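Local atomic coordinates of YCAC GENE product (Escherichia coli, PDB entry 1YAC), a protein that is probably a hydrolase of the isochorismatase-like family, of unknown substrate specificity, that assembles as an octamer. Residues N39-G44 with V69-A74; F50-I55 with C170-D175. All coordinates share one frame; numbering follows the deposited sequence.

Contact 1: residues N39-G44 with V69-A74; sequences NVLALG and VPELKA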
ATOM      1  N   ASN A  39       0.652  11.229 -18.813  1.00  7.67           N
ATOM      2  CA  ASN A  39      -0.613  10.708 -19.346  1.00  6.53           C
ATOM      3  C   ASN A  39      -1.463  11.783 -20.025  1.00  7.80           C
ATOM      4  O   ASN A  39      -2.034  11.556 -21.099  1.00  7.55           O
ATOM      5  CB  ASN A  39      -1.420  10.023 -18.237  1.00  6.37           C
ATOM      6  CG  ASN A  39      -0.801   8.700 -17.787  1.00  7.11           C
ATOM      7  OD1 ASN A  39       0.137   8.194 -18.410  1.00  7.68           O
ATOM      8  ND2 ASN A  39      -1.332   8.130 -16.706  1.00  6.35           N
ATOM      9  N   VAL A  40      -1.573  12.947 -19.397  1.00  7.57           N
ATOM     10  CA  VAL A  40      -2.345  14.042 -19.987  1.00  8.32           C
ATOM     11  C   VAL A  40      -1.700  14.476 -21.314  1.00  8.95           C
ATOM     12  O   VAL A  40      -2.389  14.684 -22.329  1.00  8.96           O
ATOM     13  CB  VAL A  40      -2.428  15.255 -19.017  1.00  7.93           C
ATOM     14  CG1 VAL A  40      -3.079  16.470 -19.704  1.00  7.53           C
ATOM     15  CG2 VAL A  40      -3.235  14.871 -17.783  1.00  8.92           C
ATOM     16  N   LEU A  41      -0.376  14.593 -21.318  1.00  9.21           N
ATOM     17  CA  LEU A  41       0.325  14.999 -22.535  1.00  9.64           C
ATOM     18  C   LEU A  41       0.231  13.900 -23.592  1.00  9.14           C
ATOM     19  O   LEU A  41       0.215  14.180 -24.786  1.00  9.91           O
ATOM     20  CB  LEU A  41       1.785  15.347 -22.232  1.00 10.37           C
ATOM     21  CG  LEU A  41       1.975  16.502 -21.243  1.00  9.41           C
ATOM     22  CD1 LEU A  41       3.461  16.814 -21.107  1.00 11.22           C
ATOM     23  CD2 LEU A  41       1.217  17.727 -21.724  1.00 12.49           C
ATOM     24  N   ALA A  42       0.180  12.652 -23.151  1.00  9.19           N
ATOM     25  CA  ALA A  42       0.071  11.524 -24.072  1.00  8.62           C
ATOM     26  C   ALA A  42      -1.260  11.618 -24.794  1.00  8.35           C
ATOM     27  O   ALA A  42      -1.318  11.434 -26.014  1.00  8.40           O
ATOM     28  CB  ALA A  42       0.173  10.206 -23.317  1.00  8.17           C
ATOM     29  N   LEU A  43      -2.315  11.936 -24.037  1.00  8.06           N
ATOM     30  CA  LEU A  43      -3.668  12.073 -24.577  1.00  8.01           C
ATOM     31  C   LEU A  43      -3.710  13.218 -25.582  1.00  8.17           C
ATOM     32  O   LEU A  43      -4.300  13.089 -26.651  1.00  8.40           O
ATOM     33  CB  LEU A  43      -4.695  12.318 -23.463  1.00  7.32           C
ATOM     34  CG  LEU A  43      -6.163  12.468 -23.916  1.00  7.77           C
ATOM     35  CD1 LEU A  43      -6.629  11.268 -24.764  1.00  6.64           C
ATOM     36  CD2 LEU A  43      -7.051  12.631 -22.687  1.00  7.23           C
ATOM     37  N   GLY A  44      -3.102  14.346 -25.234  1.00  7.57           N
ATOM     38  CA  GLY A  44      -3.074  15.450 -26.180  1.00  8.52           C
ATOM     39  C   GLY A  44      -2.344  15.051 -27.465  1.00  8.33           C
ATOM     40  O   GLY A  44      -2.826  15.311 -28.580  1.00  8.38           O
ATOM     41  N   VAL A  69      -3.272  24.289 -18.695  1.00 11.52           N
ATOM     42  CA  VAL A  69      -1.837  24.041 -18.805  1.00 11.84           C
ATOM     43  C   VAL A  69      -1.410  24.439 -20.225  1.00 13.26           C
ATOM     44  O   VAL A  69      -2.053  24.063 -21.208  1.00 13.64           O
ATOM     45  CB  VAL A  69      -1.462  22.582 -18.478  1.00 12.53           C
ATOM     46  CG1 VAL A  69      -1.760  22.295 -17.014  1.00 11.83           C
ATOM     47  CG2 VAL A  69      -2.204  21.596 -19.385  1.00 12.50           C
ATOM     48  N   PRO A  70      -0.315  25.211 -20.344  1.00 14.26           N
ATOM     49  CA  PRO A  70       0.242  25.711 -21.603  1.00 14.20           C
ATOM     50  C   PRO A  70       0.372  24.716 -22.756  1.00 13.63           C
ATOM     51  O   PRO A  70       0.115  25.073 -23.910  1.00 12.99           O
ATOM     52  CB  PRO A  70       1.596  26.270 -21.178  1.00 15.16           C
ATOM     53  CG  PRO A  70       1.343  26.721 -19.784  1.00 16.67           C
ATOM     54  CD  PRO A  70       0.568  25.571 -19.219  1.00 14.80           C
ATOM     55  N   GLU A  71       0.759  23.482 -22.454  1.00 12.04           N
ATOM     56  CA  GLU A  71       0.925  22.468 -23.485  1.00 12.70           C
ATOM     57  C   GLU A  71      -0.321  22.264 -24.335  1.00 12.82           C
ATOM     58  O   GLU A  71      -0.242  22.252 -25.562  1.00 12.74           O
ATOM     59  CB  GLU A  71       1.357  21.123 -22.886  1.00 13.05           C
ATOM     60  CG  GLU A  71       2.775  21.096 -22.340  1.00 14.23           C
ATOM     61  CD  GLU A  71       2.853  21.467 -20.872  1.00 17.39           C
ATOM     62  OE1 GLU A  71       1.849  21.974 -20.332  1.00 16.21           O
ATOM     63  OE2 GLU A  71       3.913  21.238 -20.246  1.00 17.61           O
ATOM     64  N   LEU A  72      -1.472  22.143 -23.686  1.00 12.94           N
ATOM     65  CA  LEU A  72      -2.720  21.914 -24.406  1.00 13.97           C
ATOM     66  C   LEU A  72      -3.102  23.113 -25.263  1.00 14.89           C
ATOM     67  O   LEU A  72      -3.479  22.971 -26.427  1.00 15.84           O
ATOM     68  CB  LEU A  72      -3.837  21.539 -23.424  1.00 12.61           C
ATOM     69  CG  LEU A  72      -3.553  20.243 -22.656  1.00 11.85           C
ATOM     70  CD1 LEU A  72      -4.671  19.954 -21.643  1.00 12.92           C
ATOM     71  CD2 LEU A  72      -3.401  19.076 -23.636  1.00 12.44           C
ATOM     72  N   LYS A  73      -2.981  24.294 -24.681  1.00 15.25           N
ATOM     73  CA  LYS A  73      -3.278  25.544 -25.371  1.00 17.63           C
ATOM     74  C   LYS A  73      -2.414  25.653 -26.633  1.00 16.70           C
ATOM     75  O   LYS A  73      -2.904  25.962 -27.726  1.00 16.99           O
ATOM     76  CB  LYS A  73      -2.943  26.687 -24.421  1.00 21.21           C
ATOM     77  CG  LYS A  73      -3.587  28.009 -24.716  1.00 25.20           C
ATOM     78  CD  LYS A  73      -3.287  28.926 -23.545  1.00 30.35           C
ATOM     79  CE  LYS A  73      -3.738  28.276 -22.227  1.00 32.82           C
ATOM     80  NZ  LYS A  73      -2.990  28.768 -21.022  1.00 34.55           N
ATOM     81  N   ALA A  74      -1.122  25.368 -26.474  1.00 14.33           N
ATOM     82  CA  ALA A  74      -0.162  25.428 -27.573  1.00 13.44           C
ATOM     83  C   ALA A  74      -0.413  24.360 -28.635  1.00 13.31           C
ATOM     84  O   ALA A  74      -0.226  24.601 -29.830  1.00 13.37           O
ATOM     85  CB  ALA A  74       1.269  25.294 -27.023  1.00 12.51           C
TER
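E71, in the first turn of helix 70-75 and two residues after the N-cap residue V69, meets L41; the intervening P70 suits a first turn, where its missing N-H costs no bond. The two side chains cross obliquely: CD2 of L41 lies 3.6 Å from CB of E71, and CG of E71 follows at 3.8 Å. Here glutamate offers its aliphatic part to leucine, and the bend at its second torsion (chi2 91°) turns the carboxylate off that line; OE2 makes a salt bridge with R195 of a second subunit. L72, the next residue, is purely apolar and buried. Its two methyls divide the work, CD1 standing 4.3 Å from CG1 of V40 and CD2 4.4 Å from CA of G44. Glycine fits at 44 because a beta carbon there would press tightly on CD2 of L72. The axes of segments 39-44 and 70-74 run almost parallel (4°), 10.4 Å apart at closest approach, with V40, L41, L72 and E71 CB and CG meeting between them. Beneath, L72 and L43 both touch L17 of strand 13-18, while L41 packs on H190 of helix 180-190; the pair thus lies side by side on one face of the parallel sheet.

Contact 2: residues F50-I55 with C170-D175; sequences FNLPTI and CELHRD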
ATOM      1  N   PHE A  50      -3.865  11.420 -34.276  1.00 13.71           N
ATOM      2  CA  PHE A  50      -5.002  10.860 -34.980  1.00 13.59           C
ATOM      3  C   PHE A  50      -5.873  11.931 -35.614  1.00 14.38           C
ATOM      4  O   PHE A  50      -6.889  11.607 -36.225  1.00 14.21           O
ATOM      5  CB  PHE A  50      -5.842   9.990 -34.041  1.00 14.57           C
ATOM      6  CG  PHE A  50      -5.162   8.717 -33.638  1.00 14.93           C
ATOM      7  CD1 PHE A  50      -4.940   7.709 -34.579  1.00 14.35           C
ATOM      8  CD2 PHE A  50      -4.679   8.548 -32.341  1.00 13.93           C
ATOM      9  CE1 PHE A  50      -4.245   6.557 -34.237  1.00 13.75           C
ATOM     10  CE2 PHE A  50      -3.977   7.390 -31.989  1.00 14.60           C
ATOM     11  CZ  PHE A  50      -3.759   6.395 -32.942  1.00 14.31           C
ATOM     12  N   ASN A  51      -5.515  13.205 -35.443  1.00 13.14           N
ATOM     13  CA  ASN A  51      -6.308  14.279 -36.039  1.00 14.56           C
ATOM     14  C   ASN A  51      -7.762  14.272 -35.600  1.00 13.52           C
ATOM     15  O   ASN A  51      -8.655  14.456 -36.421  1.00 13.93           O
ATOM     16  CB  ASN A  51      -6.286  14.173 -37.563  1.00 20.96           C
ATOM     17  CG  ASN A  51      -5.139  14.891 -38.169  1.00 26.14           C
ATOM     18  OD1 ASN A  51      -4.192  14.287 -38.649  1.00 34.03           O
ATOM     19  ND2 ASN A  51      -5.223  16.183 -38.193  1.00 28.08           N
ATOM     20  N   LEU A  52      -8.018  14.065 -34.317  1.00 10.79           N
ATOM     21  CA  LEU A  52      -9.390  14.036 -33.840  1.00  9.59           C
ATOM     22  C   LEU A  52      -9.853  15.415 -33.444  1.00  9.85           C
ATOM     23  O   LEU A  52      -9.107  16.150 -32.792  1.00 10.49           O
ATOM     24  CB  LEU A  52      -9.510  13.130 -32.612  1.00  8.58           C
ATOM     25  CG  LEU A  52      -8.952  11.726 -32.736  1.00  7.73           C
ATOM     26  CD1 LEU A  52      -9.070  11.038 -31.363  1.00  9.29           C
ATOM     27  CD2 LEU A  52      -9.691  10.947 -33.817  1.00  8.11           C
ATOM     28  N   PRO A  53     -11.072  15.814 -33.865  1.00  9.84           N
ATOM     29  CA  PRO A  53     -11.580  17.141 -33.494  1.00  9.50           C
ATOM     30  C   PRO A  53     -11.486  17.195 -31.978  1.00 10.15           C
ATOM     31  O   PRO A  53     -11.969  16.277 -31.297  1.00 10.46           O
ATOM     32  CB  PRO A  53     -13.042  17.077 -33.948  1.00  9.65           C
ATOM     33  CG  PRO A  53     -12.943  16.262 -35.198  1.00  9.19           C
ATOM     34  CD  PRO A  53     -12.023  15.115 -34.750  1.00  9.00           C
ATOM     35  N   THR A  54     -10.869  18.248 -31.456  1.00  9.08           N
ATOM     36  CA  THR A  54     -10.658  18.384 -30.014  1.00  9.72           C
ATOM     37  C   THR A  54     -11.280  19.659 -29.452  1.00  9.27           C
ATOM     38  O   THR A  54     -11.264  20.710 -30.097  1.00 11.18           O
ATOM     39  CB  THR A  54      -9.133  18.332 -29.712  1.00  8.77           C
ATOM     40  OG1 THR A  54      -8.614  17.082 -30.179  1.00  9.02           O
ATOM     41  CG2 THR A  54      -8.842  18.476 -28.212  1.00  8.71           C
ATOM     42  N   ILE A  55     -11.876  19.535 -28.273  1.00 10.12           N
ATOM     43  CA  ILE A  55     -12.526  20.648 -27.594  1.00 10.56           C
ATOM     44  C   ILE A  55     -11.898  20.884 -26.218  1.00 10.56           C
ATOM     45  O   ILE A  55     -11.779  19.960 -25.413  1.00  9.88           O
ATOM     46  CB  ILE A  55     -14.025  20.363 -27.446  1.00 11.41           C
ATOM     47  CG1 ILE A  55     -14.656  20.296 -28.841  1.00 14.49           C
ATOM     48  CG2 ILE A  55     -14.719  21.450 -26.636  1.00 10.52           C
ATOM     49  CD1 ILE A  55     -16.002  19.681 -28.830  1.00 18.74           C
ATOM     50  N   CYS A 170      -4.374   2.469 -29.214  1.00  9.30           N
ATOM     51  CA  CYS A 170      -4.370   1.186 -29.913  1.00  9.66           C
ATOM     52  C   CYS A 170      -5.688   0.866 -30.595  1.00 10.44           C
ATOM     53  O   CYS A 170      -5.710   0.259 -31.679  1.00 10.76           O
ATOM     54  CB  CYS A 170      -3.993   0.053 -28.957  1.00  9.29           C
ATOM     55  SG  CYS A 170      -2.250   0.022 -28.484  1.00 10.58           S
ATOM     56  N   GLU A 171      -6.793   1.228 -29.950  1.00  9.95           N
ATOM     57  CA  GLU A 171      -8.097   0.967 -30.541  1.00  9.63           C
ATOM     58  C   GLU A 171      -8.321   1.898 -31.738  1.00 10.70           C
ATOM     59  O   GLU A 171      -8.956   1.519 -32.723  1.00 10.83           O
ATOM     60  CB  GLU A 171      -9.206   1.128 -29.501  1.00  8.49           C
ATOM     61  CG  GLU A 171     -10.493   0.398 -29.882  1.00  8.58           C
ATOM     62  CD  GLU A 171     -11.421   0.212 -28.707  1.00  9.06           C
ATOM     63  OE1 GLU A 171     -11.268  -0.808 -28.019  1.00  8.72           O
ATOM     64  OE2 GLU A 171     -12.307   1.066 -28.475  1.00  8.77           O
ATOM     65  N   LEU A 172      -7.792   3.112 -31.654  1.00 11.20           N
ATOM     66  CA  LEU A 172      -7.918   4.079 -32.740  1.00 11.66           C
ATOM     67  C   LEU A 172      -7.047   3.703 -33.944  1.00 13.59           C
ATOM     68  O   LEU A 172      -7.497   3.781 -35.093  1.00 13.01           O
ATOM     69  CB  LEU A 172      -7.511   5.475 -32.264  1.00  9.82           C
ATOM     70  CG  LEU A 172      -8.490   6.232 -31.373  1.00  8.26           C
ATOM     71  CD1 LEU A 172      -7.793   7.427 -30.745  1.00 10.58           C
ATOM     72  CD2 LEU A 172      -9.687   6.676 -32.182  1.00  9.38           C
ATOM     73  N   HIS A 173      -5.808   3.306 -33.676  1.00 14.87           N
ATOM     74  CA  HIS A 173      -4.864   2.982 -34.728  1.00 17.74           C
ATOM     75  C   HIS A 173      -5.209   1.704 -35.463  1.00 18.44           C
ATOM     76  O   HIS A 173      -5.033   1.620 -36.685  1.00 19.12           O
ATOM     77  CB  HIS A 173      -3.439   2.874 -34.165  1.00 19.38           C
ATOM     78  CG  HIS A 173      -2.367   3.094 -35.189  1.00 22.07           C
ATOM     79  ND1 HIS A 173      -1.508   2.096 -35.597  1.00 24.03           N
ATOM     80  CD2 HIS A 173      -1.984   4.215 -35.846  1.00 22.75           C
ATOM     81  CE1 HIS A 173      -0.634   2.596 -36.455  1.00 23.00           C
ATOM     82  NE2 HIS A 173      -0.899   3.876 -36.624  1.00 24.48           N
ATOM     83  N   ARG A 174      -5.617   0.681 -34.717  1.00 18.38           N
ATOM     84  CA  ARG A 174      -6.001  -0.621 -35.292  1.00 19.47           C
ATOM     85  C   ARG A 174      -4.890  -1.470 -35.890  1.00 19.98           C
ATOM     86  O   ARG A 174      -4.808  -2.671 -35.608  1.00 18.89           O
ATOM     87  CB  ARG A 174      -7.064  -0.448 -36.386  1.00 17.53           C
ATOM     88  CG  ARG A 174      -8.343   0.218 -35.962  1.00 17.97           C
ATOM     89  CD  ARG A 174      -9.110  -0.615 -34.960  1.00 18.31           C
ATOM     90  NE  ARG A 174     -10.365   0.050 -34.630  1.00 19.73           N
ATOM     91  CZ  ARG A 174     -11.451   0.004 -35.394  1.00 21.62           C
ATOM     92  NH1 ARG A 174     -11.436  -0.695 -36.523  1.00 21.16           N
ATOM     93  NH2 ARG A 174     -12.533   0.701 -35.058  1.00 19.53           N
ATOM     94  N   ASP A 175      -4.015  -0.856 -36.692  1.00 21.17           N
ATOM     95  CA  ASP A 175      -2.935  -1.547 -37.399  1.00 24.31           C
ATOM     96  C   ASP A 175      -1.650  -0.746 -37.455  1.00 24.42           C
ATOM     97  O   ASP A 175      -1.620   0.361 -37.973  1.00 23.89           O
ATOM     98  CB  ASP A 175      -3.390  -1.844 -38.835  1.00 26.09           C
ATOM     99  CG  ASP A 175      -2.598  -3.000 -39.481  1.00 29.67           C
ATOM    100  OD1 ASP A 175      -1.353  -2.962 -39.551  1.00 27.37           O
ATOM    101  OD2 ASP A 175      -3.257  -3.984 -39.888  1.00 32.46           O
TER
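The ring of F50 lies with one face against L172, whose CB stands 3.8 Å from the ring centroid and only 7° off the normal, a CH-pi contact almost over the centre. CD1 of L172 sits on the same side but beyond the rim, next to CD2 of F50 at 3.7 Å, and also meets CD1 of L52 tip to tip at 3.9 Å. With CG anti to its carbonyl carbon (chi1 -70°), F50 turns its ring to the helix end. H173 comes to the rim instead: its CD2 is 3.6 Å from CE1 of F50, the ring planes are inclined at 65°, and neither ring covers the other's face. A flat, apolar side chain suits this place, since it serves leucine with a face and histidine with an edge; an alanine here would probably open a gap beneath L172 and leave the H173 ring without its rim neighbour. In the three-layer alpha-beta-alpha sandwich, F50 and L52 belong to the connection from helix 33-49 into strand 54-59, where N51, with positive phi, closes the helix in a Schellman motif. Helix 165-173 ends close by, and R174, the first residue beyond it, again has positive phi; its NE donates a bent hydrogen bond to O of E171 (2.8 Å). The carboxylate of E171 faces away from F50 and forms a salt bridge with R154 of a third subunit.

Overall arrangement
Contacts 1 and 2 are linked through helix 33-49: 39-44 lies in it, and 50-55 leads from its C-terminal end into strand 54-59, which in turn precedes helix 70-75. Their segments therefore alternate along the sequence. The centres are 15 Å apart and the nearest atoms about 6 Å, so the two do not touch. Contact 1 joins helices close in sequence, whereas contact 2 brings in helix 165-173, whose segment begins 115 residues after 50-55 ends. Each also reaches another copy of the protein, through E71 in the first and E171 in the second, tying both to the octamer.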